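Local structure of glutathione peroxidase-like protein (Trypanosoma brucei, 2VUP) at residues Ser58-Thr63 / Trp150-Phe155; Leu51-Val56 / Thr83-Pro88; Gly98-Ile103 / Ile117-Asn122. The protein probably reduces hydroperoxides as a thiol peroxidase of the glutathione peroxidase family, drawing its electrons from tryparedoxin rather than glutathione. All blocks are in the same frame, centred on the assembly; numbering follows the deposited sequence.

Contact 1 of 3, residues Ser58-Thr63 / Trp150-Phe155; sequences SKCGYT and WNFTSF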
ATOM      1  N   SER A  58       5.631   8.424   8.639  1.00 18.43           N
ATOM      2  CA  SER A  58       6.748   8.085   9.536  1.00 19.97           C
ATOM      3  C   SER A  58       6.510   8.527  10.987  1.00 20.67           C
ATOM      4  O   SER A  58       7.145   8.030  11.915  1.00 21.18           O
ATOM      5  CB  SER A  58       8.053   8.701   9.016  1.00 19.61           C
ATOM      6  OG  SER A  58       8.364   8.202   7.726  1.00 20.01           O
ATOM      7  N   LYS A  59       5.590   9.466  11.160  1.00 21.96           N
ATOM      8  CA  LYS A  59       5.340  10.098  12.444  1.00 22.79           C
ATOM      9  C   LYS A  59       3.901   9.871  12.892  1.00 22.87           C
ATOM     10  O   LYS A  59       3.288  10.760  13.479  1.00 23.54           O
ATOM     11  CB  LYS A  59       5.605  11.599  12.332  1.00 23.00           C
ATOM     12  CG  LYS A  59       7.066  12.002  12.238  1.00 24.17           C
ATOM     13  CD  LYS A  59       7.125  13.424  11.711  1.00 27.66           C
ATOM     14  CE  LYS A  59       8.003  14.341  12.556  1.00 29.17           C
ATOM     15  NZ  LYS A  59       7.722  15.774  12.211  1.00 30.46           N
ATOM     16  N   CYS A  60       3.365   8.692  12.594  1.00 22.83           N
ATOM     17  CA  CYS A  60       1.978   8.357  12.913  1.00 23.05           C
ATOM     18  C   CYS A  60       1.939   7.431  14.126  1.00 23.14           C
ATOM     19  O   CYS A  60       2.931   6.771  14.445  1.00 23.06           O
ATOM     20  CB  CYS A  60       1.308   7.688  11.702  1.00 22.74           C
ATOM     21  SG  CYS A  60      -0.418   7.168  11.927  1.00 22.08           S
ATOM     22  N   GLY A  61       0.793   7.390  14.804  1.00 23.12           N
ATOM     23  CA  GLY A  61       0.580   6.427  15.890  1.00 23.34           C
ATOM     24  C   GLY A  61       0.458   5.001  15.370  1.00 23.49           C
ATOM     25  O   GLY A  61       0.614   4.031  16.122  1.00 23.39           O
ATOM     26  N   TYR A  62       0.182   4.874  14.072  1.00 23.09           N
ATOM     27  CA  TYR A  62       0.159   3.570  13.414  1.00 22.89           C
ATOM     28  C   TYR A  62       1.484   3.172  12.749  1.00 22.66           C
ATOM     29  O   TYR A  62       1.596   2.066  12.237  1.00 22.62           O
ATOM     30  CB  TYR A  62      -0.976   3.505  12.397  1.00 22.85           C
ATOM     31  CG  TYR A  62      -2.365   3.433  12.996  1.00 22.70           C
ATOM     32  CD1 TYR A  62      -2.782   2.301  13.700  1.00 22.15           C
ATOM     33  CD2 TYR A  62      -3.271   4.488  12.838  1.00 21.70           C
ATOM     34  CE1 TYR A  62      -4.062   2.226  14.243  1.00 23.53           C
ATOM     35  CE2 TYR A  62      -4.559   4.423  13.375  1.00 21.39           C
ATOM     36  CZ  TYR A  62      -4.944   3.286  14.075  1.00 22.61           C
ATOM     37  OH  TYR A  62      -6.207   3.193  14.603  1.00 23.72           O
ATOM     38  N   THR A  63       2.477   4.059  12.755  1.00 22.87           N
ATOM     39  CA  THR A  63       3.768   3.781  12.095  1.00 23.11           C
ATOM     40  C   THR A  63       4.410   2.448  12.530  1.00 23.72           C
ATOM     41  O   THR A  63       4.703   1.599  11.683  1.00 23.26           O
ATOM     42  CB  THR A  63       4.778   4.946  12.255  1.00 23.10           C
ATOM     43  OG1 THR A  63       4.222   6.147  11.712  1.00 22.40           O
ATOM     44  CG2 THR A  63       6.091   4.641  11.523  1.00 23.20           C
ATOM     45  N   TRP A 150      -7.087   7.769   7.051  1.00 16.49           N
ATOM     46  CA  TRP A 150      -5.859   7.984   7.791  1.00 15.34           C
ATOM     47  C   TRP A 150      -4.686   7.258   7.150  1.00 14.60           C
ATOM     48  O   TRP A 150      -4.870   6.482   6.210  1.00 14.29           O
ATOM     49  CB  TRP A 150      -6.037   7.528   9.253  1.00 15.13           C
ATOM     50  CG  TRP A 150      -5.150   8.255  10.218  1.00 14.18           C
ATOM     51  CD1 TRP A 150      -4.123   7.727  10.934  1.00 13.93           C
ATOM     52  CD2 TRP A 150      -5.218   9.645  10.581  1.00 13.80           C
ATOM     53  NE1 TRP A 150      -3.541   8.689  11.710  1.00 12.96           N
ATOM     54  CE2 TRP A 150      -4.194   9.878  11.518  1.00 14.00           C
ATOM     55  CE3 TRP A 150      -6.046  10.712  10.204  1.00 14.44           C
ATOM     56  CZ2 TRP A 150      -3.968  11.136  12.087  1.00 14.76           C
ATOM     57  CZ3 TRP A 150      -5.820  11.963  10.763  1.00 14.96           C
ATOM     58  CH2 TRP A 150      -4.787  12.162  11.697  1.00 14.77           C
ATOM     59  N   ASN A 151      -3.486   7.534   7.666  1.00 13.92           N
ATOM     60  CA  ASN A 151      -2.281   6.769   7.359  1.00 13.80           C
ATOM     61  C   ASN A 151      -2.509   5.285   7.656  1.00 14.10           C
ATOM     62  O   ASN A 151      -3.253   4.946   8.584  1.00 14.23           O
ATOM     63  CB  ASN A 151      -1.098   7.268   8.215  1.00 13.66           C
ATOM     64  CG  ASN A 151      -0.976   8.786   8.243  1.00 13.23           C
ATOM     65  OD1 ASN A 151      -0.730   9.432   7.220  1.00 11.99           O
ATOM     66  ND2 ASN A 151      -1.128   9.362   9.426  1.00 14.71           N
ATOM     67  N   PHE A 152      -1.863   4.419   6.871  1.00 14.30           N
ATOM     68  CA  PHE A 152      -1.864   2.952   7.043  1.00 14.53           C
ATOM     69  C   PHE A 152      -3.140   2.203   6.681  1.00 14.71           C
ATOM     70  O   PHE A 152      -3.369   1.069   7.125  1.00 14.61           O
ATOM     71  CB  PHE A 152      -1.235   2.511   8.377  1.00 14.58           C
ATOM     72  CG  PHE A 152       0.193   2.911   8.487  1.00 14.72           C
ATOM     73  CD1 PHE A 152       1.190   2.123   7.917  1.00 14.57           C
ATOM     74  CD2 PHE A 152       0.544   4.119   9.083  1.00 15.02           C
ATOM     75  CE1 PHE A 152       2.523   2.518   7.975  1.00 15.68           C
ATOM     76  CE2 PHE A 152       1.873   4.519   9.146  1.00 15.65           C
ATOM     77  CZ  PHE A 152       2.867   3.713   8.588  1.00 15.29           C
ATOM     78  N   THR A 153      -3.959   2.849   5.862  1.00 14.90           N
ATOM     79  CA  THR A 153      -5.001   2.157   5.136  1.00 15.38           C
ATOM     80  C   THR A 153      -4.274   1.270   4.121  1.00 15.86           C
ATOM     81  O   THR A 153      -3.218   1.655   3.595  1.00 15.12           O
ATOM     82  CB  THR A 153      -5.938   3.165   4.446  1.00 15.47           C
ATOM     83  OG1 THR A 153      -6.402   4.124   5.413  1.00 14.97           O
ATOM     84  CG2 THR A 153      -7.137   2.469   3.788  1.00 15.04           C
ATOM     85  N   SER A 154      -4.798   0.066   3.894  1.00 16.70           N
ATOM     86  CA  SER A 154      -4.240  -0.835   2.881  1.00 17.74           C
ATOM     87  C   SER A 154      -5.302  -1.452   1.973  1.00 18.64           C
ATOM     88  O   SER A 154      -6.448  -1.652   2.385  1.00 19.29           O
ATOM     89  CB  SER A 154      -3.377  -1.918   3.523  1.00 17.94           C
ATOM     90  OG  SER A 154      -4.097  -2.651   4.510  1.00 18.72           O
ATOM     91  N   PHE A 155      -4.916  -1.723   0.731  1.00 19.14           N
ATOM     92  CA  PHE A 155      -5.763  -2.431  -0.221  1.00 19.76           C
ATOM     93  C   PHE A 155      -5.095  -3.744  -0.585  1.00 20.68           C
ATOM     94  O   PHE A 155      -3.886  -3.780  -0.852  1.00 21.13           O
ATOM     95  CB  PHE A 155      -5.984  -1.605  -1.492  1.00 19.14           C
ATOM     96  CG  PHE A 155      -6.751  -0.342  -1.272  1.00 18.98           C
ATOM     97  CD1 PHE A 155      -8.132  -0.317  -1.426  1.00 17.04           C
ATOM     98  CD2 PHE A 155      -6.096   0.832  -0.900  1.00 17.67           C
ATOM     99  CE1 PHE A 155      -8.851   0.859  -1.225  1.00 17.93           C
ATOM    100  CE2 PHE A 155      -6.810   2.009  -0.697  1.00 17.09           C
ATOM    101  CZ  PHE A 155      -8.185   2.026  -0.861  1.00 18.26           C
TER

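Contact 2 of 3, residues Leu51-Val56 / Thr83-Pro88; sequences LLIYNV and TVLAFP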
ATOM      1  N   LEU A  51      -0.947  -8.511  -4.073  1.00 25.35           N
ATOM      2  CA  LEU A  51      -0.150  -7.470  -3.410  1.00 24.25           C
ATOM      3  C   LEU A  51      -0.961  -6.801  -2.301  1.00 22.93           C
ATOM      4  O   LEU A  51      -2.199  -6.815  -2.330  1.00 23.04           O
ATOM      5  CB  LEU A  51       0.251  -6.351  -4.389  1.00 24.16           C
ATOM      6  CG  LEU A  51       0.759  -6.494  -5.820  1.00 24.96           C
ATOM      7  CD1 LEU A  51      -0.334  -6.942  -6.775  1.00 23.89           C
ATOM      8  CD2 LEU A  51       1.330  -5.131  -6.266  1.00 24.62           C
ATOM      9  N   LEU A  52      -0.253  -6.185  -1.356  1.00 21.11           N
ATOM     10  CA  LEU A  52      -0.870  -5.300  -0.376  1.00 19.71           C
ATOM     11  C   LEU A  52      -0.272  -3.893  -0.481  1.00 18.70           C
ATOM     12  O   LEU A  52       0.932  -3.709  -0.333  1.00 18.87           O
ATOM     13  CB  LEU A  52      -0.725  -5.867   1.043  1.00 19.64           C
ATOM     14  CG  LEU A  52      -1.457  -5.195   2.214  1.00 19.20           C
ATOM     15  CD1 LEU A  52      -2.968  -5.329   2.102  1.00 17.45           C
ATOM     16  CD2 LEU A  52      -0.967  -5.796   3.522  1.00 19.14           C
ATOM     17  N   ILE A  53      -1.118  -2.908  -0.759  1.00 17.60           N
ATOM     18  CA  ILE A  53      -0.654  -1.527  -0.933  1.00 16.14           C
ATOM     19  C   ILE A  53      -1.081  -0.618   0.223  1.00 16.01           C
ATOM     20  O   ILE A  53      -2.272  -0.396   0.428  1.00 15.56           O
ATOM     21  CB  ILE A  53      -1.128  -0.925  -2.289  1.00 15.93           C
ATOM     22  CG1 ILE A  53      -0.668  -1.817  -3.456  1.00 15.14           C
ATOM     23  CG2 ILE A  53      -0.625   0.518  -2.425  1.00 13.92           C
ATOM     24  CD1 ILE A  53      -1.276  -1.474  -4.811  1.00 15.29           C
ATOM     25  N   TYR A  54      -0.092  -0.108   0.957  1.00 15.88           N
ATOM     26  CA  TYR A  54      -0.291   0.867   2.042  1.00 15.75           C
ATOM     27  C   TYR A  54      -0.037   2.309   1.589  1.00 15.74           C
ATOM     28  O   TYR A  54       0.843   2.575   0.753  1.00 15.63           O
ATOM     29  CB  TYR A  54       0.678   0.588   3.196  1.00 15.82           C
ATOM     30  CG  TYR A  54       0.322  -0.568   4.115  1.00 16.27           C
ATOM     31  CD1 TYR A  54      -0.305  -0.341   5.339  1.00 16.29           C
ATOM     32  CD2 TYR A  54       0.634  -1.885   3.771  1.00 17.54           C
ATOM     33  CE1 TYR A  54      -0.636  -1.396   6.197  1.00 16.91           C
ATOM     34  CE2 TYR A  54       0.321  -2.951   4.624  1.00 17.49           C
ATOM     35  CZ  TYR A  54      -0.314  -2.700   5.831  1.00 17.42           C
ATOM     36  OH  TYR A  54      -0.631  -3.749   6.664  1.00 17.28           O
ATOM     37  N   ASN A  55      -0.801   3.241   2.151  1.00 15.42           N
ATOM     38  CA  ASN A  55      -0.325   4.613   2.261  1.00 15.37           C
ATOM     39  C   ASN A  55       0.283   4.738   3.652  1.00 15.17           C
ATOM     40  O   ASN A  55      -0.305   4.272   4.636  1.00 14.82           O
ATOM     41  CB  ASN A  55      -1.418   5.670   1.996  1.00 15.20           C
ATOM     42  CG  ASN A  55      -2.616   5.558   2.945  1.00 15.85           C
ATOM     43  OD1 ASN A  55      -3.413   4.625   2.853  1.00 15.23           O
ATOM     44  ND2 ASN A  55      -2.760   6.536   3.835  1.00 14.61           N
ATOM     45  N   VAL A  56       1.464   5.349   3.719  1.00 15.11           N
ATOM     46  CA  VAL A  56       2.297   5.328   4.920  1.00 15.08           C
ATOM     47  C   VAL A  56       2.671   6.726   5.431  1.00 15.51           C
ATOM     48  O   VAL A  56       2.571   7.721   4.705  1.00 14.90           O
ATOM     49  CB  VAL A  56       3.606   4.496   4.705  1.00 15.50           C
ATOM     50  CG1 VAL A  56       3.290   3.024   4.479  1.00 15.22           C
ATOM     51  CG2 VAL A  56       4.443   5.052   3.551  1.00 14.25           C
ATOM     52  N   THR A  83       4.025  -9.083  -2.709  1.00 24.74           N
ATOM     53  CA  THR A  83       4.764  -7.896  -2.285  1.00 23.73           C
ATOM     54  C   THR A  83       3.880  -6.883  -1.558  1.00 22.74           C
ATOM     55  O   THR A  83       2.646  -6.963  -1.604  1.00 22.41           O
ATOM     56  CB  THR A  83       5.509  -7.198  -3.463  1.00 23.78           C
ATOM     57  OG1 THR A  83       6.542  -6.352  -2.938  1.00 24.94           O
ATOM     58  CG2 THR A  83       4.562  -6.365  -4.304  1.00 22.58           C
ATOM     59  N   VAL A  84       4.542  -5.945  -0.884  1.00 21.41           N
ATOM     60  CA  VAL A  84       3.908  -4.787  -0.266  1.00 20.31           C
ATOM     61  C   VAL A  84       4.483  -3.522  -0.914  1.00 19.22           C
ATOM     62  O   VAL A  84       5.694  -3.367  -1.013  1.00 19.30           O
ATOM     63  CB  VAL A  84       4.174  -4.742   1.272  1.00 20.29           C
ATOM     64  CG1 VAL A  84       3.551  -3.499   1.907  1.00 20.36           C
ATOM     65  CG2 VAL A  84       3.664  -6.015   1.958  1.00 20.69           C
ATOM     66  N   LEU A  85       3.611  -2.621  -1.352  1.00 18.16           N
ATOM     67  CA  LEU A  85       4.053  -1.316  -1.842  1.00 17.06           C
ATOM     68  C   LEU A  85       3.629  -0.256  -0.845  1.00 16.41           C
ATOM     69  O   LEU A  85       2.486  -0.269  -0.390  1.00 16.53           O
ATOM     70  CB  LEU A  85       3.453  -1.011  -3.213  1.00 16.79           C
ATOM     71  CG  LEU A  85       3.593  -2.093  -4.287  1.00 15.79           C
ATOM     72  CD1 LEU A  85       2.867  -1.663  -5.534  1.00 12.69           C
ATOM     73  CD2 LEU A  85       5.063  -2.404  -4.575  1.00 16.30           C
ATOM     74  N   ALA A  86       4.546   0.650  -0.515  1.00 15.35           N
ATOM     75  CA  ALA A  86       4.270   1.737   0.425  1.00 14.93           C
ATOM     76  C   ALA A  86       4.323   3.103  -0.246  1.00 14.39           C
ATOM     77  O   ALA A  86       5.363   3.520  -0.742  1.00 14.60           O
ATOM     78  CB  ALA A  86       5.237   1.694   1.601  1.00 14.88           C
ATOM     79  N   PHE A  87       3.185   3.787  -0.243  1.00 13.90           N
ATOM     80  CA  PHE A  87       3.060   5.129  -0.778  1.00 13.42           C
ATOM     81  C   PHE A  87       3.035   6.114   0.392  1.00 13.05           C
ATOM     82  O   PHE A  87       2.047   6.164   1.152  1.00 12.21           O
ATOM     83  CB  PHE A  87       1.779   5.257  -1.608  1.00 13.30           C
ATOM     84  CG  PHE A  87       1.821   4.532  -2.924  1.00 13.95           C
ATOM     85  CD1 PHE A  87       2.196   5.198  -4.087  1.00 13.73           C
ATOM     86  CD2 PHE A  87       1.472   3.182  -3.008  1.00 15.10           C
ATOM     87  CE1 PHE A  87       2.222   4.538  -5.328  1.00 14.66           C
ATOM     88  CE2 PHE A  87       1.509   2.502  -4.244  1.00 15.65           C
ATOM     89  CZ  PHE A  87       1.888   3.182  -5.402  1.00 15.28           C
ATOM     90  N   PRO A  88       4.124   6.887   0.559  1.00 12.61           N
ATOM     91  CA  PRO A  88       4.163   7.934   1.591  1.00 12.25           C
ATOM     92  C   PRO A  88       3.156   9.038   1.280  1.00 12.33           C
ATOM     93  O   PRO A  88       2.991   9.414   0.115  1.00 12.28           O
ATOM     94  CB  PRO A  88       5.599   8.472   1.510  1.00 12.28           C
ATOM     95  CG  PRO A  88       6.391   7.402   0.750  1.00 12.18           C
ATOM     96  CD  PRO A  88       5.375   6.841  -0.217  1.00 12.73           C
TER

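Contact 3 of 3, residues Gly98-Ile103 / Ile117-Asn122; sequences GNEEEI and IMAKIN. Unlike the reference sequence in segment 98-103: N99 (reference Thr).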
ATOM      1  N   GLY A  98       9.086  14.491   5.861  1.00 23.61           N
ATOM      2  CA  GLY A  98      10.400  14.285   5.254  1.00 24.58           C
ATOM      3  C   GLY A  98      10.350  13.955   3.774  1.00 25.72           C
ATOM      4  O   GLY A  98       9.288  13.581   3.243  1.00 25.74           O
ATOM      5  N   ASN A  99      11.493  14.104   3.104  1.00 26.50           N
ATOM      6  CA  ASN A  99      11.621  13.731   1.695  1.00 27.63           C
ATOM      7  C   ASN A  99      11.790  12.222   1.550  1.00 28.08           C
ATOM      8  O   ASN A  99      11.980  11.515   2.546  1.00 28.32           O
ATOM      9  CB  ASN A  99      12.764  14.505   1.000  1.00 27.90           C
ATOM     10  CG  ASN A  99      14.156  14.174   1.565  1.00 28.76           C
ATOM     11  OD1 ASN A  99      14.376  13.116   2.159  1.00 30.94           O
ATOM     12  ND2 ASN A  99      15.102  15.088   1.372  1.00 29.68           N
ATOM     13  N   GLU A 100      11.730  11.733   0.315  1.00 29.08           N
ATOM     14  CA  GLU A 100      11.786  10.294   0.053  1.00 30.00           C
ATOM     15  C   GLU A 100      13.047   9.612   0.566  1.00 30.90           C
ATOM     16  O   GLU A 100      12.964   8.492   1.074  1.00 31.23           O
ATOM     17  CB  GLU A 100      11.570   9.990  -1.433  1.00 30.00           C
ATOM     18  CG  GLU A 100      10.120  10.166  -1.895  1.00 28.72           C
ATOM     19  CD  GLU A 100       9.790  11.585  -2.317  1.00 26.62           C
ATOM     20  OE1 GLU A 100      10.636  12.486  -2.139  1.00 25.81           O
ATOM     21  OE2 GLU A 100       8.678  11.801  -2.841  1.00 25.54           O
ATOM     22  N   GLU A 101      14.201  10.273   0.439  1.00 31.92           N
ATOM     23  CA  GLU A 101      15.483   9.736   0.930  0.50 32.61           C
ATOM     24  C   GLU A 101      15.479   9.568   2.453  1.00 32.90           C
ATOM     25  O   GLU A 101      16.006   8.587   2.990  1.00 33.14           O
ATOM     26  CB  GLU A 101      16.650  10.639   0.506  0.50 32.67           C
ATOM     27  CG  GLU A 101      18.030  10.134   0.941  0.50 33.26           C
ATOM     28  CD  GLU A 101      19.036  11.254   1.155  0.50 33.85           C
ATOM     29  OE1 GLU A 101      19.198  12.104   0.250  0.50 33.65           O
ATOM     30  OE2 GLU A 101      19.675  11.277   2.231  0.50 34.46           O
ATOM     31  N   GLU A 102      14.888  10.539   3.148  1.00 33.61           N
ATOM     32  CA  GLU A 102      14.749  10.475   4.608  1.00 34.48           C
ATOM     33  C   GLU A 102      13.803   9.347   5.012  1.00 34.91           C
ATOM     34  O   GLU A 102      14.076   8.606   5.968  1.00 34.63           O
ATOM     35  CB  GLU A 102      14.259  11.810   5.165  1.00 34.71           C
ATOM     36  CG  GLU A 102      15.348  12.861   5.266  1.00 35.98           C
ATOM     37  CD  GLU A 102      14.825  14.290   5.274  1.00 37.39           C
ATOM     38  OE1 GLU A 102      13.634  14.515   4.955  1.00 37.93           O
ATOM     39  OE2 GLU A 102      15.625  15.198   5.586  1.00 38.19           O
ATOM     40  N   ILE A 103      12.704   9.212   4.264  1.00 35.21           N
ATOM     41  CA  ILE A 103      11.739   8.137   4.482  1.00 35.51           C
ATOM     42  C   ILE A 103      12.395   6.770   4.234  1.00 36.17           C
ATOM     43  O   ILE A 103      12.288   5.865   5.064  1.00 36.01           O
ATOM     44  CB  ILE A 103      10.462   8.317   3.608  1.00 35.26           C
ATOM     45  CG1 ILE A 103       9.687   9.570   4.029  1.00 34.67           C
ATOM     46  CG2 ILE A 103       9.558   7.090   3.704  1.00 35.08           C
ATOM     47  CD1 ILE A 103       8.871  10.201   2.907  1.00 34.07           C
ATOM     48  N   ILE A 117       9.409   1.163  -1.549  1.00 21.18           N
ATOM     49  CA  ILE A 117       8.861   2.435  -1.076  1.00 20.34           C
ATOM     50  C   ILE A 117       8.735   3.385  -2.273  1.00 19.41           C
ATOM     51  O   ILE A 117       9.697   3.590  -3.022  1.00 19.10           O
ATOM     52  CB  ILE A 117       9.759   3.104   0.003  1.00 20.36           C
ATOM     53  CG1 ILE A 117      10.117   2.130   1.139  1.00 21.23           C
ATOM     54  CG2 ILE A 117       9.095   4.365   0.560  1.00 20.24           C
ATOM     55  CD1 ILE A 117       8.927   1.554   1.891  1.00 22.04           C
ATOM     56  N   MET A 118       7.550   3.965  -2.434  1.00 17.96           N
ATOM     57  CA  MET A 118       7.252   4.822  -3.578  1.00 16.67           C
ATOM     58  C   MET A 118       7.482   6.312  -3.282  1.00 15.77           C
ATOM     59  O   MET A 118       7.772   6.700  -2.149  1.00 14.96           O
ATOM     60  CB  MET A 118       5.811   4.577  -4.054  1.00 16.91           C
ATOM     61  CG  MET A 118       5.465   3.108  -4.315  1.00 17.80           C
ATOM     62  SD  MET A 118       6.461   2.363  -5.630  1.00 19.88           S
ATOM     63  CE  MET A 118       6.415   0.641  -5.195  1.00 20.66           C
ATOM     64  N   ALA A 119       7.362   7.142  -4.318  1.00 14.62           N
ATOM     65  CA  ALA A 119       7.408   8.587  -4.163  1.00 14.13           C
ATOM     66  C   ALA A 119       6.160   9.065  -3.414  1.00 13.89           C
ATOM     67  O   ALA A 119       5.079   8.472  -3.558  1.00 13.17           O
ATOM     68  CB  ALA A 119       7.475   9.255  -5.519  1.00 13.82           C
ATOM     69  N   LYS A 120       6.316  10.142  -2.641  1.00 13.55           N
ATOM     70  CA  LYS A 120       5.211  10.760  -1.904  1.00 14.25           C
ATOM     71  C   LYS A 120       4.099  11.199  -2.859  1.00 13.51           C
ATOM     72  O   LYS A 120       4.361  11.712  -3.943  1.00 13.24           O
ATOM     73  CB  LYS A 120       5.680  11.966  -1.080  1.00 14.01           C
ATOM     74  CG  LYS A 120       6.812  11.681  -0.070  1.00 16.55           C
ATOM     75  CD  LYS A 120       7.275  12.958   0.671  1.00 16.61           C
ATOM     76  CE  LYS A 120       6.159  13.592   1.500  1.00 18.69           C
ATOM     77  NZ  LYS A 120       6.633  14.729   2.347  1.00 19.67           N
ATOM     78  N   ILE A 121       2.860  10.996  -2.434  1.00 13.28           N
ATOM     79  CA  ILE A 121       1.695  11.295  -3.255  1.00 13.30           C
ATOM     80  C   ILE A 121       0.565  11.824  -2.386  1.00 13.23           C
ATOM     81  O   ILE A 121       0.631  11.756  -1.156  1.00 12.68           O
ATOM     82  CB  ILE A 121       1.172  10.024  -4.007  1.00 13.30           C
ATOM     83  CG1 ILE A 121       0.840   8.899  -3.014  1.00 13.49           C
ATOM     84  CG2 ILE A 121       2.167   9.554  -5.087  1.00 12.71           C
ATOM     85  CD1 ILE A 121      -0.170   7.883  -3.563  1.00 12.97           C
ATOM     86  N   ASN A 122      -0.467  12.346  -3.041  1.00 13.20           N
ATOM     87  CA  ASN A 122      -1.754  12.576  -2.416  1.00 13.48           C
ATOM     88  C   ASN A 122      -2.680  11.381  -2.691  1.00 13.94           C
ATOM     89  O   ASN A 122      -2.706  10.850  -3.806  1.00 14.05           O
ATOM     90  CB  ASN A 122      -2.383  13.872  -2.950  1.00 13.74           C
ATOM     91  CG  ASN A 122      -1.833  15.121  -2.281  1.00 13.82           C
ATOM     92  OD1 ASN A 122      -0.927  15.065  -1.448  1.00 14.59           O
ATOM     93  ND2 ASN A 122      -2.406  16.261  -2.627  1.00 16.76           N
TER
HETATM   94  O   HOH W   1       6.582  13.375  -4.255  1.00 16.21           O

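Contact 1 of 3, residues Ser58-Thr63 / Trp150-Phe155
The sulfur of C60 faces W150 and N151 of the opposite segment, and the arrangement illustrates how a thioredoxin-fold peroxidase surrounds its cysteine. With chi1 at 179°, SG stands opposite the backbone N, within reach of both and of the Y62 N-H. It approaches the indole obliquely, with SG 3.5 Å from W150 NE1, while the amide of N151 gives it a weak hydrogen bond, ND2 to SG, of 3.4 Å. That same ND2 lies above one face of the indole, offset toward its rim. A second donor comes from within the loop: Y62 N reaches C60 SG at 3.2 Å in a nearly straight bond (N-H...S 166°).

Y62 and W150 cross at about a right angle, and W150 CD1 lies at the tyrosine edge, 3.9 Å from CD2 in the plane of that ring. F152, further along the type II turn W150-T153, takes the main chain of Y62 over one ring face, with Y62 O 3.8 Å above its centre, and meets C60 CB at its edge. T63 OG1 accepts from C60 N at 2.8 Å, part of a capping box. With Q95 touching N151, the grouping matches the Cys-Gln-Trp-Asn tetrad of the family. C60 is the predicted active-site residue, and a firm N-H bond from Y62 with a weak one from N151 would probably hold its sulfur in place.

Contact 2 of 3, residues Leu51-Val56 / Thr83-Pro88
Strands L51-V56 and T83-P88 run parallel, their axes 4.3 Å apart at closest approach and 27° from alignment, with L52 beside V84, Y54 beside A86 and V56 beside P88. They are the two strands of a beta-alpha-beta unit whose crossover is helix 63-77, a building block of the thioredoxin fold. The backbone bonds zigzag as expected of parallel pairing: Y54, for example, donates its N to L85 O at 2.9 Å and returns its O to F87 N at 2.8 Å. V56 N then takes F87 O from above the carbonyl plane, 42° out of it.

On the face bearing L52, Y54 and V56, the packing is apolar: V56 CG1 meets A86 CB at 3.7 Å, and V84 CG1 approaches the tyrosine ring obliquely, 3.8 Å from Y54 CD2. Helix 63-77 covers this side through L73, T69 and Y67. The other face carries L51, I53, T83, L85 and F87, with Y132 and M135 of helix 130-138 against I53. Here L51 and T83 lie side by side and point the same way, and L85 CD1 touches both L51 CD2 (3.9 Å) and I53 CG1 (4.1 Å). With I53 CG1 anti to its carbonyl carbon (chi1 -56°), CG2 stands opposite the backbone N, against the F87 ring edge and 3.4 Å from both CD2 and CE2 of that ring.

Contact 3 of 3, residues Gly98-Ile103 / Ile117-Asn122
E100 and K120 meet without pairing their charges: the carboxylate bonds to a main-chain N-H and the ammonium to main-chain carbonyls, while E100 OE2 and K120 NZ stay 6.3 Å apart. The direct hydrogen bonds show how this works. E100 OE2 accepts from K120 N at 2.9 Å, met on its anti side and only 16° out of the carboxylate plane. A bend in the glutamate chain at chi2 (87°) turns the carboxylate across the lysine, whose CG lies 3.3 Å from E100 OE2. K120 in turn sends its chain, bent about CG-CD (chi3 62°), back past the start of the helix, so that NZ reaches G98 O at 3.0 Å from above the carbonyl plane; the same NZ also bonds to E96 O.

A water adds an indirect link. It donates to E100 OE2 and to K120 O, the latter at 2.8 Å, so the glutamate reaches both ends of the lysine's backbone unit. H38 gives the same OE2 a further, weak hydrogen bond.

The N-terminal end of helix 100-111 is closed by a capping box, with N99 as the N-cap: N99 OD1 accepts from E102 N at 2.8 Å, and E102 OE1 accepts from N99 N.

Apolar contacts are fewer. I103 CD1 rests 3.9 Å from K120 CD, against the aliphatic part of the lysine, and I103 CG2 approaches I117 CG2 more loosely.

The first turn of the helix is thus attached to the loop largely through main-chain N-H and C=O groups, and one carboxylate oxygen accepts from K120 N, a water and, weakly, H38, which would probably stabilise its negative charge.

In the fold
Following the chain, strand 51-56 opens contact 2 and the loop 58-63 straight after it opens contact 1. Helix 63-77 then leads to strand 83-88, which closes contact 2. Contact 3 comes next, a short loop formed around helix 100-111, and contact 1 closes last, at 150-155. Contacts 1 and 2 therefore cross, contact 3 lies wholly within the long span of contact 1, and contacts 2 and 3 stand in series. Where they cross, F152 N probably bonds N55 O, tying segment 150-155, which faces the cysteine loop, to the sheet. Contact 3 fastens its loop to the outer strand, M118 N meeting A86 O and I121 N meeting P88 O.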